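Local coordinates for Phi class glutathione transferase GSTF1 (Populus tremula x Populus tremuloides, PDB 4RI6), which probably catalyses the conjugation of glutathione to electrophilic compounds, RX + glutathione giving an S-substituted glutathione and a halide, as part of detoxification, at residues T14-T22 with F67-Y75. Sequence-based numbering, arbitrary orientation.
Sequences TAVSRVLAT and FESRAICRY. With GSH (glutathione), chain C.
Arg18 reaches from helix 14-25 to Ser69 in the first turn of helix 69-79, where its NH1 donates a bent hydrogen bond to OG (3.0 Å, 141° at the hydrogen), tilted out of the guanidinium plane. The aliphatic chain leaves with CG anti to the backbone N (chi1 178°) and bends only at chi3, which turns the guanidinium back toward the glutathione end. There it stacks, offset, on the guanidinium of Arg70, whose NH2 lies over its rim; the centres are 3.8 Å apart and the planes tilt by 25°. Asp106, in a salt bridge with Arg70 and a long, weak ion pair with Arg18, and the glutathione carboxylate nearby probably balance the two charges, while Ser168 takes the NE of Arg18. Were Arg18 cut back to an alanine, Ser69 OG would probably lose this donor and the Arg70 guanidinium its stacking partner on one face.

Cys73 fills the next turn: its SG sits 3.8 Å from Val19 CA, beside Arg18 CG, and Thr22 closes over it, with OG1 hydrogen-bonded to Arg18 O (2.9 Å). On the other flank Val19 CG1 meets Ile72 CG2 at 3.9 Å, the two side chains crossing at about a right angle.

Ser69 links this packing to the ligand, giving OG to glutathione O11 (2.6 Å) and its backbone N to O12 (2.8 Å), while Glu68, at the N-cap, receives the glutathione amino N1 on OE1. The two helical segments run nearly parallel, their axes 9.1 Å apart at closest approach, and form part of the glutathione-binding G-site in the thioredoxin-fold N-terminal domain of a glutathione transferase.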
loop_
_atom_site.group_PDB
_atom_site.type_symbol
_atom_site.label_atom_id
_atom_site.label_comp_id
_atom_site.label_asym_id
_atom_site.label_seq_id
_atom_site.Cartn_x
_atom_site.Cartn_y
_atom_site.Cartn_z
ATOM N N THR A 14 -4.755 9.921 11.180
ATOM C CA THR A 14 -4.134 10.198 9.883
ATOM C C THR A 14 -4.882 9.534 8.746
ATOM O O THR A 14 -5.089 10.145 7.706
ATOM C CB THR A 14 -2.682 9.735 9.859
ATOM O OG1 THR A 14 -2.620 8.380 10.312
ATOM C CG2 THR A 14 -1.832 10.603 10.761
ATOM N N ALA A 15 -5.279 8.276 8.945
ATOM C CA ALA A 15 -6.001 7.561 7.903
ATOM C C ALA A 15 -7.393 8.144 7.659
ATOM O O ALA A 15 -7.851 8.217 6.528
ATOM C CB ALA A 15 -6.087 6.078 8.247
ATOM N N VAL A 16 -8.084 8.552 8.715
ATOM C CA VAL A 16 -9.345 9.277 8.526
ATOM C C VAL A 16 -9.110 10.592 7.752
ATOM O O VAL A 16 -9.864 10.944 6.854
ATOM C CB VAL A 16 -10.033 9.599 9.888
ATOM C CG1 VAL A 16 -11.277 10.481 9.683
ATOM C CG2 VAL A 16 -10.405 8.298 10.632
ATOM N N SER A 17 -8.064 11.317 8.121
ATOM C CA SER A 17 -7.743 12.590 7.476
ATOM C C SER A 17 -7.500 12.437 5.979
ATOM O O SER A 17 -7.888 13.294 5.185
ATOM C CB SER A 17 -6.510 13.231 8.138
ATOM O OG SER A 17 -6.847 13.756 9.412
ATOM N N ARG A 18 -6.854 11.346 5.601
ATOM C CA ARG A 18 -6.633 11.029 4.200
ATOM C C ARG A 18 -7.966 10.930 3.471
ATOM O O ARG A 18 -8.141 11.484 2.390
ATOM C CB ARG A 18 -5.842 9.726 4.071
ATOM C CG ARG A 18 -5.597 9.290 2.641
ATOM C CD ARG A 18 -4.785 7.986 2.546
ATOM N NE ARG A 18 -3.453 8.251 3.048
ATOM C CZ ARG A 18 -2.988 7.915 4.240
ATOM N NH1 ARG A 18 -3.716 7.209 5.099
ATOM N NH2 ARG A 18 -1.770 8.299 4.568
ATOM N N VAL A 19 -8.923 10.242 4.072
ATOM C CA VAL A 19 -10.217 10.097 3.429
ATOM C C VAL A 19 -10.974 11.431 3.376
ATOM O O VAL A 19 -11.579 11.770 2.353
ATOM C CB VAL A 19 -11.060 9.013 4.143
ATOM C CG1 VAL A 19 -12.484 8.992 3.630
ATOM C CG2 VAL A 19 -10.426 7.657 3.952
ATOM N N LEU A 20 -10.940 12.186 4.471
ATOM C CA LEU A 20 -11.650 13.455 4.527
ATOM C C LEU A 20 -11.142 14.419 3.482
ATOM O O LEU A 20 -11.924 15.098 2.818
ATOM C CB LEU A 20 -11.531 14.092 5.916
ATOM C CG LEU A 20 -12.210 13.349 7.061
ATOM C CD1 LEU A 20 -11.998 14.080 8.367
ATOM C CD2 LEU A 20 -13.701 13.219 6.803
ATOM N N ALA A 21 -9.825 14.496 3.335
ATOM C CA ALA A 21 -9.248 15.400 2.365
ATOM C C ALA A 21 -9.697 15.009 0.961
ATOM O O ALA A 21 -9.977 15.881 0.129
ATOM C CB ALA A 21 -7.734 15.398 2.470
ATOM N N THR A 22 -9.768 13.705 0.700
ATOM C CA THR A 22 -10.217 13.216 -0.594
ATOM C C THR A 22 -11.675 13.559 -0.864
ATOM O O THR A 22 -12.006 14.046 -1.942
ATOM C CB THR A 22 -9.997 11.695 -0.692
ATOM O OG1 THR A 22 -8.600 11.432 -0.518
ATOM C CG2 THR A 22 -10.474 11.145 -2.040
ATOM N N PHE A 67 -13.087 -0.690 3.876
ATOM C CA PHE A 67 -12.051 -0.217 4.781
ATOM C C PHE A 67 -10.719 -0.066 4.026
ATOM O O PHE A 67 -10.641 -0.330 2.832
ATOM C CB PHE A 67 -11.904 -1.143 5.996
ATOM C CG PHE A 67 -11.586 -2.573 5.656
ATOM C CD1 PHE A 67 -10.284 -3.010 5.556
ATOM C CD2 PHE A 67 -12.610 -3.498 5.484
ATOM C CE1 PHE A 67 -10.000 -4.320 5.255
ATOM C CE2 PHE A 67 -12.311 -4.820 5.195
ATOM C CZ PHE A 67 -10.998 -5.217 5.074
ATOM N N GLU A 68 -9.698 0.365 4.766
ATOM C CA GLU A 68 -8.375 0.801 4.278
ATOM C C GLU A 68 -8.492 2.128 3.538
ATOM O O GLU A 68 -9.086 2.227 2.481
ATOM C CB GLU A 68 -7.673 -0.247 3.399
ATOM C CG GLU A 68 -6.939 -1.281 4.236
ATOM C CD GLU A 68 -5.748 -0.712 4.986
ATOM O OE1 GLU A 68 -5.351 0.443 4.715
ATOM O OE2 GLU A 68 -5.193 -1.429 5.844
ATOM N N SER A 69 -7.893 3.143 4.136
ATOM C CA SER A 69 -8.023 4.502 3.630
ATOM C C SER A 69 -7.716 4.671 2.149
ATOM O O SER A 69 -8.462 5.347 1.452
ATOM C CB SER A 69 -7.149 5.462 4.456
ATOM O OG SER A 69 -5.759 5.177 4.389
ATOM N N ARG A 70 -6.650 4.060 1.644
ATOM C CA ARG A 70 -6.299 4.283 0.253
ATOM C C ARG A 70 -7.281 3.579 -0.690
ATOM O O ARG A 70 -7.525 4.073 -1.779
ATOM C CB ARG A 70 -4.859 3.857 -0.017
ATOM C CG ARG A 70 -3.855 4.722 0.706
ATOM C CD ARG A 70 -2.465 4.130 0.710
ATOM N NE ARG A 70 -1.563 4.866 1.616
ATOM C CZ ARG A 70 -1.497 4.677 2.932
ATOM N NH1 ARG A 70 -2.262 3.768 3.538
ATOM N NH2 ARG A 70 -0.645 5.382 3.652
ATOM N N ALA A 71 -7.856 2.450 -0.263
ATOM C CA ALA A 71 -8.893 1.764 -1.042
ATOM C C ALA A 71 -10.170 2.589 -1.072
ATOM O O ALA A 71 -10.803 2.765 -2.111
ATOM C CB ALA A 71 -9.177 0.356 -0.469
ATOM N N ILE A 72 -10.528 3.125 0.080
ATOM C CA ILE A 72 -11.678 4.016 0.161
ATOM C C ILE A 72 -11.495 5.206 -0.795
ATOM O O ILE A 72 -12.417 5.591 -1.511
ATOM C CB ILE A 72 -11.885 4.509 1.609
ATOM C CG1 ILE A 72 -12.280 3.324 2.499
ATOM C CG2 ILE A 72 -12.965 5.597 1.670
ATOM C CD1 ILE A 72 -12.241 3.600 3.968
ATOM N N CYS A 73 -10.292 5.768 -0.823
ATOM C CA CYS A 73 -10.056 6.957 -1.630
ATOM C C CYS A 73 -10.081 6.625 -3.113
ATOM O O CYS A 73 -10.587 7.406 -3.908
ATOM C CB CYS A 73 -8.730 7.606 -1.248
ATOM S SG CYS A 73 -8.762 8.393 0.383
ATOM N N ARG A 74 -9.559 5.460 -3.498
ATOM C CA ARG A 74 -9.625 5.094 -4.902
ATOM C C ARG A 74 -11.079 4.901 -5.336
ATOM O O ARG A 74 -11.458 5.270 -6.436
ATOM C CB ARG A 74 -8.801 3.831 -5.194
ATOM C CG ARG A 74 -7.350 4.158 -5.466
ATOM C CD ARG A 74 -6.543 2.996 -6.008
ATOM N NE ARG A 74 -6.317 2.017 -4.983
ATOM C CZ ARG A 74 -5.244 1.952 -4.194
ATOM N NH1 ARG A 74 -4.227 2.780 -4.297
ATOM N NH2 ARG A 74 -5.183 1.012 -3.294
ATOM N N TYR A 75 -11.894 4.320 -4.472
ATOM C CA TYR A 75 -13.306 4.133 -4.795
ATOM C C TYR A 75 -13.987 5.483 -4.983
ATOM O O TYR A 75 -14.721 5.694 -5.943
ATOM C CB TYR A 75 -14.009 3.337 -3.701
ATOM C CG TYR A 75 -15.506 3.298 -3.852
ATOM C CD1 TYR A 75 -16.094 2.556 -4.871
ATOM C CD2 TYR A 75 -16.334 4.002 -2.984
ATOM C CE1 TYR A 75 -17.438 2.504 -5.018
ATOM C CE2 TYR A 75 -17.696 3.963 -3.128
ATOM C CZ TYR A 75 -18.241 3.214 -4.154
ATOM O OH TYR A 75 -19.602 3.141 -4.318
HETATM N N1 GSH C . -3.943 0.887 6.892
HETATM C CA1 GSH C . -5.119 1.453 7.528
HETATM C C1 GSH C . -5.817 2.525 6.715
HETATM O O11 GSH C . -5.099 3.201 6.005
HETATM O O12 GSH C . -7.059 2.688 6.741
HETATM C CB1 GSH C . -4.536 2.066 8.780
HETATM C CG1 GSH C . -5.618 2.173 9.813
HETATM C CD1 GSH C . -5.015 2.574 11.128
HETATM O OE1 GSH C . -3.966 2.129 11.551
HETATM N N2 GSH C . -5.766 3.435 11.777
HETATM C CA2 GSH C . -5.506 3.988 13.070
HETATM C C2 GSH C . -6.362 3.237 14.053
HETATM O O2 GSH C . -7.455 2.865 13.693
HETATM C CB2 GSH C . -5.858 5.476 12.956
HETATM S SG2 GSH C . -4.467 6.477 12.386
HETATM N N3 GSH C . -5.851 3.040 15.274
HETATM C CA3 GSH C . -6.592 2.408 16.344
HETATM C C3 GSH C . -6.287 0.940 16.473
HETATM O O31 GSH C . -5.527 0.404 15.639
HETATM O O32 GSH C . -6.810 0.313 17.414
#